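Local coordinates for protein peptide amidase (Stenotrophomonas maltophilia, PDB 1M22) that probably hydrolyses amide bonds, as an amidase signature enzyme acting on peptide amides, at residues A[135-147]-A[360-372]. Numbering follows the deposited sequence.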
loop_
_atom_site.group_PDB
_atom_site.type_symbol
_atom_site.label_atom_id
_atom_site.label_comp_id
_atom_site.label_asym_id
_atom_site.label_seq_id
_atom_site.Cartn_x
_atom_site.Cartn_y
_atom_site.Cartn_z
ATOM N N ASN A 135 10.593 -4.155 5.301
ATOM C CA ASN A 135 11.664 -4.680 4.464
ATOM C C ASN A 135 12.929 -3.830 4.411
ATOM O O ASN A 135 13.647 -3.841 3.411
ATOM C CB ASN A 135 11.160 -4.962 3.042
ATOM C CG ASN A 135 12.088 -5.889 2.278
ATOM O OD1 ASN A 135 12.681 -6.798 2.860
ATOM N ND2 ASN A 135 12.213 -5.673 0.974
ATOM N N PHE A 136 13.206 -3.093 5.479
ATOM C CA PHE A 136 14.436 -2.315 5.508
ATOM C C PHE A 136 15.295 -2.809 6.668
ATOM O O PHE A 136 15.808 -2.018 7.456
ATOM C CB PHE A 136 14.162 -0.817 5.663
ATOM C CG PHE A 136 15.273 0.044 5.130
ATOM C CD1 PHE A 136 15.464 0.169 3.759
ATOM C CD2 PHE A 136 16.155 0.684 5.991
ATOM C CE1 PHE A 136 16.520 0.919 3.248
ATOM C CE2 PHE A 136 17.218 1.441 5.491
ATOM C CZ PHE A 136 17.400 1.557 4.115
ATOM N N ARG A 137 15.448 -4.127 6.769
ATOM C CA ARG A 137 16.245 -4.705 7.843
ATOM C C ARG A 137 17.517 -5.381 7.352
ATOM O O ARG A 137 18.605 -5.074 7.837
ATOM C CB ARG A 137 15.431 -5.719 8.647
ATOM C CG ARG A 137 16.053 -6.007 10.006
ATOM C CD ARG A 137 15.478 -7.247 10.655
ATOM N NE ARG A 137 16.037 -8.474 10.093
ATOM C CZ ARG A 137 15.691 -9.692 10.496
ATOM N NH1 ARG A 137 14.788 -9.837 11.453
ATOM N NH2 ARG A 137 16.262 -10.763 9.956
ATOM N N GLY A 138 17.392 -6.298 6.397
ATOM C CA GLY A 138 18.580 -6.984 5.911
ATOM C C GLY A 138 18.579 -7.394 4.451
ATOM O O GLY A 138 17.592 -7.195 3.741
ATOM N N ASN A 139 19.699 -7.962 4.005
ATOM C CA ASN A 139 19.842 -8.428 2.628
ATOM C C ASN A 139 19.198 -9.806 2.490
ATOM O O ASN A 139 19.065 -10.534 3.471
ATOM C CB ASN A 139 21.320 -8.543 2.226
ATOM C CG ASN A 139 22.074 -7.235 2.359
ATOM O OD1 ASN A 139 21.541 -6.164 2.076
ATOM N ND2 ASN A 139 23.336 -7.321 2.770
ATOM N N ASP A 140 18.810 -10.161 1.269
ATOM C CA ASP A 140 18.187 -11.455 1.000
ATOM C C ASP A 140 17.002 -11.717 1.920
ATOM O O ASP A 140 16.796 -12.838 2.389
ATOM C CB ASP A 140 19.204 -12.590 1.159
ATOM C CG ASP A 140 20.418 -12.413 0.273
ATOM O OD1 ASP A 140 20.253 -12.013 -0.898
ATOM O OD2 ASP A 140 21.541 -12.686 0.745
ATOM N N SER A 141 16.219 -10.677 2.171
ATOM C CA SER A 141 15.053 -10.797 3.031
ATOM C C SER A 141 13.948 -11.603 2.355
ATOM O O SER A 141 13.949 -11.784 1.138
ATOM C CB SER A 141 14.526 -9.409 3.376
ATOM O OG SER A 141 14.135 -8.734 2.196
ATOM N N ILE A 142 13.008 -12.086 3.162
ATOM C CA ILE A 142 11.879 -12.861 2.664
ATOM C C ILE A 142 10.628 -11.990 2.758
ATOM O O ILE A 142 10.213 -11.590 3.846
ATOM C CB ILE A 142 11.672 -14.139 3.503
ATOM C CG1 ILE A 142 12.950 -14.985 3.490
ATOM C CG2 ILE A 142 10.499 -14.941 2.949
ATOM C CD1 ILE A 142 12.902 -16.177 4.417
ATOM N N SER A 143 10.032 -11.686 1.612
ATOM C CA SER A 143 8.840 -10.847 1.587
ATOM C C SER A 143 7.690 -11.453 2.379
ATOM O O SER A 143 7.414 -12.651 2.281
ATOM C CB SER A 143 8.385 -10.615 0.145
ATOM O OG SER A 143 9.355 -9.882 -0.580
ATOM N N GLY A 144 7.029 -10.621 3.175
ATOM C CA GLY A 144 5.898 -11.091 3.950
ATOM C C GLY A 144 6.224 -11.802 5.248
ATOM O O GLY A 144 5.323 -12.319 5.907
ATOM N N TRP A 145 7.499 -11.838 5.621
ATOM C CA TRP A 145 7.895 -12.491 6.863
ATOM C C TRP A 145 8.301 -11.506 7.949
ATOM O O TRP A 145 8.963 -10.504 7.680
ATOM C CB TRP A 145 9.080 -13.438 6.638
ATOM C CG TRP A 145 9.544 -14.092 7.922
ATOM C CD1 TRP A 145 9.066 -15.249 8.471
ATOM C CD2 TRP A 145 10.490 -13.563 8.863
ATOM N NE1 TRP A 145 9.651 -15.469 9.697
ATOM C CE2 TRP A 145 10.527 -14.451 9.963
ATOM C CE3 TRP A 145 11.306 -12.423 8.887
ATOM C CZ2 TRP A 145 11.350 -14.234 11.076
ATOM C CZ3 TRP A 145 12.126 -12.207 9.996
ATOM C CH2 TRP A 145 12.137 -13.112 11.074
ATOM N N SER A 146 7.896 -11.802 9.179
ATOM C CA SER A 146 8.296 -11.009 10.335
ATOM C C SER A 146 8.370 -11.985 11.508
ATOM O O SER A 146 7.716 -13.030 11.497
ATOM C CB SER A 146 7.306 -9.870 10.625
ATOM O OG SER A 146 6.102 -10.339 11.197
ATOM N N ALA A 147 9.179 -11.660 12.508
ATOM C CA ALA A 147 9.321 -12.548 13.652
ATOM C C ALA A 147 8.029 -12.657 14.455
ATOM O O ALA A 147 7.679 -13.734 14.940
ATOM C CB ALA A 147 10.453 -12.064 14.549
ATOM N N LYS A 360 18.084 -16.134 17.579
ATOM C CA LYS A 360 17.346 -17.345 17.243
ATOM C C LYS A 360 15.969 -17.053 16.647
ATOM O O LYS A 360 15.539 -17.724 15.708
ATOM C CB LYS A 360 17.195 -18.233 18.485
ATOM C CG LYS A 360 16.238 -19.406 18.307
ATOM C CD LYS A 360 16.632 -20.295 17.137
ATOM C CE LYS A 360 15.613 -21.405 16.928
ATOM N NZ LYS A 360 15.935 -22.248 15.744
ATOM N N GLN A 361 15.283 -16.050 17.184
ATOM C CA GLN A 361 13.951 -15.702 16.701
ATOM C C GLN A 361 13.942 -14.629 15.616
ATOM O O GLN A 361 13.035 -14.594 14.782
ATOM C CB GLN A 361 13.070 -15.217 17.859
ATOM C CG GLN A 361 12.823 -16.233 18.967
ATOM C CD GLN A 361 14.065 -16.528 19.784
ATOM O OE1 GLN A 361 14.759 -15.614 20.233
ATOM N NE2 GLN A 361 14.347 -17.809 19.990
ATOM N N GLU A 362 14.950 -13.764 15.619
ATOM C CA GLU A 362 15.010 -12.665 14.657
ATOM C C GLU A 362 15.950 -12.804 13.464
ATOM O O GLU A 362 15.632 -12.339 12.369
ATOM C CB GLU A 362 15.363 -11.366 15.389
ATOM C CG GLU A 362 14.266 -10.815 16.289
ATOM C CD GLU A 362 13.118 -10.198 15.511
ATOM O OE1 GLU A 362 13.165 -10.217 14.260
ATOM O OE2 GLU A 362 12.173 -9.695 16.156
ATOM N N LEU A 363 17.102 -13.435 13.662
ATOM C CA LEU A 363 18.085 -13.554 12.591
ATOM C C LEU A 363 18.317 -14.968 12.065
ATOM O O LEU A 363 19.417 -15.291 11.618
ATOM C CB LEU A 363 19.413 -12.956 13.068
ATOM C CG LEU A 363 19.314 -11.558 13.689
ATOM C CD1 LEU A 363 20.669 -11.143 14.236
ATOM C CD2 LEU A 363 18.820 -10.556 12.652
ATOM N N GLY A 364 17.280 -15.796 12.096
ATOM C CA GLY A 364 17.414 -17.163 11.625
ATOM C C GLY A 364 17.286 -17.356 10.123
ATOM O O GLY A 364 17.887 -18.274 9.565
ATOM N N LEU A 365 16.509 -16.501 9.462
ATOM C CA LEU A 365 16.312 -16.612 8.018
ATOM C C LEU A 365 17.255 -15.709 7.228
ATOM O O LEU A 365 17.759 -16.096 6.175
ATOM C CB LEU A 365 14.858 -16.294 7.666
ATOM C CG LEU A 365 13.820 -17.248 8.268
ATOM C CD1 LEU A 365 12.420 -16.781 7.902
ATOM C CD2 LEU A 365 14.061 -18.663 7.757
ATOM N N PHE A 366 17.476 -14.501 7.732
ATOM C CA PHE A 366 18.387 -13.548 7.106
ATOM C C PHE A 366 18.864 -12.553 8.162
ATOM O O PHE A 366 18.355 -12.542 9.280
ATOM C CB PHE A 366 17.731 -12.824 5.916
ATOM C CG PHE A 366 16.447 -12.122 6.248
ATOM C CD1 PHE A 366 15.250 -12.828 6.327
ATOM C CD2 PHE A 366 16.432 -10.747 6.468
ATOM C CE1 PHE A 366 14.053 -12.174 6.620
ATOM C CE2 PHE A 366 15.239 -10.085 6.761
ATOM C CZ PHE A 366 14.049 -10.800 6.835
ATOM N N GLY A 367 19.838 -11.723 7.805
ATOM C CA GLY A 367 20.396 -10.784 8.765
ATOM C C GLY A 367 19.747 -9.426 8.936
ATOM O O GLY A 367 18.555 -9.241 8.667
ATOM N N GLN A 368 20.547 -8.473 9.407
ATOM C CA GLN A 368 20.085 -7.107 9.635
ATOM C C GLN A 368 21.107 -6.107 9.099
ATOM O O GLN A 368 21.374 -5.073 9.718
ATOM C CB GLN A 368 19.830 -6.876 11.131
ATOM C CG GLN A 368 21.056 -7.020 12.030
ATOM C CD GLN A 368 20.723 -6.803 13.495
ATOM O OE1 GLN A 368 19.733 -6.152 13.828
ATOM N NE2 GLN A 368 21.560 -7.333 14.383
ATOM N N GLU A 369 21.651 -6.417 7.927
ATOM C CA GLU A 369 22.657 -5.584 7.278
ATOM C C GLU A 369 22.239 -4.144 6.998
ATOM O O GLU A 369 23.065 -3.236 7.067
ATOM C CB GLU A 369 23.119 -6.238 5.971
ATOM C CG GLU A 369 23.727 -7.624 6.158
ATOM C CD GLU A 369 22.735 -8.756 5.945
ATOM O OE1 GLU A 369 21.518 -8.552 6.134
ATOM O OE2 GLU A 369 23.176 -9.872 5.597
ATOM N N LEU A 370 20.969 -3.926 6.671
ATOM C CA LEU A 370 20.509 -2.570 6.393
ATOM C C LEU A 370 20.461 -1.742 7.674
ATOM O O LEU A 370 20.770 -0.551 7.656
ATOM C CB LEU A 370 19.140 -2.593 5.701
ATOM C CG LEU A 370 19.174 -3.185 4.287
ATOM C CD1 LEU A 370 17.761 -3.239 3.726
ATOM C CD2 LEU A 370 20.073 -2.343 3.387
ATOM N N LEU A 371 20.081 -2.370 8.785
ATOM C CA LEU A 371 20.050 -1.662 10.062
ATOM C C LEU A 371 21.476 -1.248 10.413
ATOM O O LEU A 371 21.723 -0.120 10.831
ATOM C CB LEU A 371 19.511 -2.555 11.182
ATOM C CG LEU A 371 18.102 -3.138 11.052
ATOM C CD1 LEU A 371 17.714 -3.790 12.368
ATOM C CD2 LEU A 371 17.105 -2.036 10.699
ATOM N N VAL A 372 22.408 -2.181 10.236
ATOM C CA VAL A 372 23.812 -1.937 10.534
ATOM C C VAL A 372 24.387 -0.825 9.664
ATOM O O VAL A 372 25.077 0.061 10.164
ATOM C CB VAL A 372 24.635 -3.234 10.348
ATOM C CG1 VAL A 372 26.129 -2.941 10.469
ATOM C CG2 VAL A 372 24.215 -4.259 11.400
HETATM O O HOH W 1 20.969 -11.497 5.117
HETATM O O HOH W 2 17.462 -15.572 2.756
#
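Phe366 lays its ring between Ser141 and Arg137: Ser141 CA stands 3.6 Å from the ring centroid, almost on the normal, a CH-pi contact, while Arg137 NH2 lies over the opposite face, toward the rim, in an off-centre cation-pi contact, the guanidinium tilted 39° from the ring. With CG between its backbone N and carbonyl carbon (chi1 56°), Phe366 wedges into the 135-147 loop, and its CE1 comes 3.6 Å from Trp145 CE3 in an oblique aromatic pair. Leu365 CD1 sits over the five-membered ring of Trp145 and also meets Ile142 CD1.

Arg137 bends at chi3 (78°) and grips Gly367 O side-on, NE and NH2 each at 3.0 Å and both from one face of the carbonyl. NH1 bonds to Glu362 O at 2.8 Å and makes a longer salt bridge to Glu362 OE1; Glu132 is a second acidic partner for NH1, while Glu362 OE2 accepts from Leu101 N. Leu363 CD2 covers one face of the guanidinium. Beyond Gly138, Asn139 N donates to Glu369 OE1 at 2.9 Å, from above the carboxylate plane, and Leu371 N bonds to Arg137 O.

One end of 135-147, at Asn135, lies near active-site Ser165; the contact itself, through a buried arginine that binds backbone carbonyls, joins the loop following helix 132-135 to the link between helices 359-362 and 369-375 in the amidase signature fold.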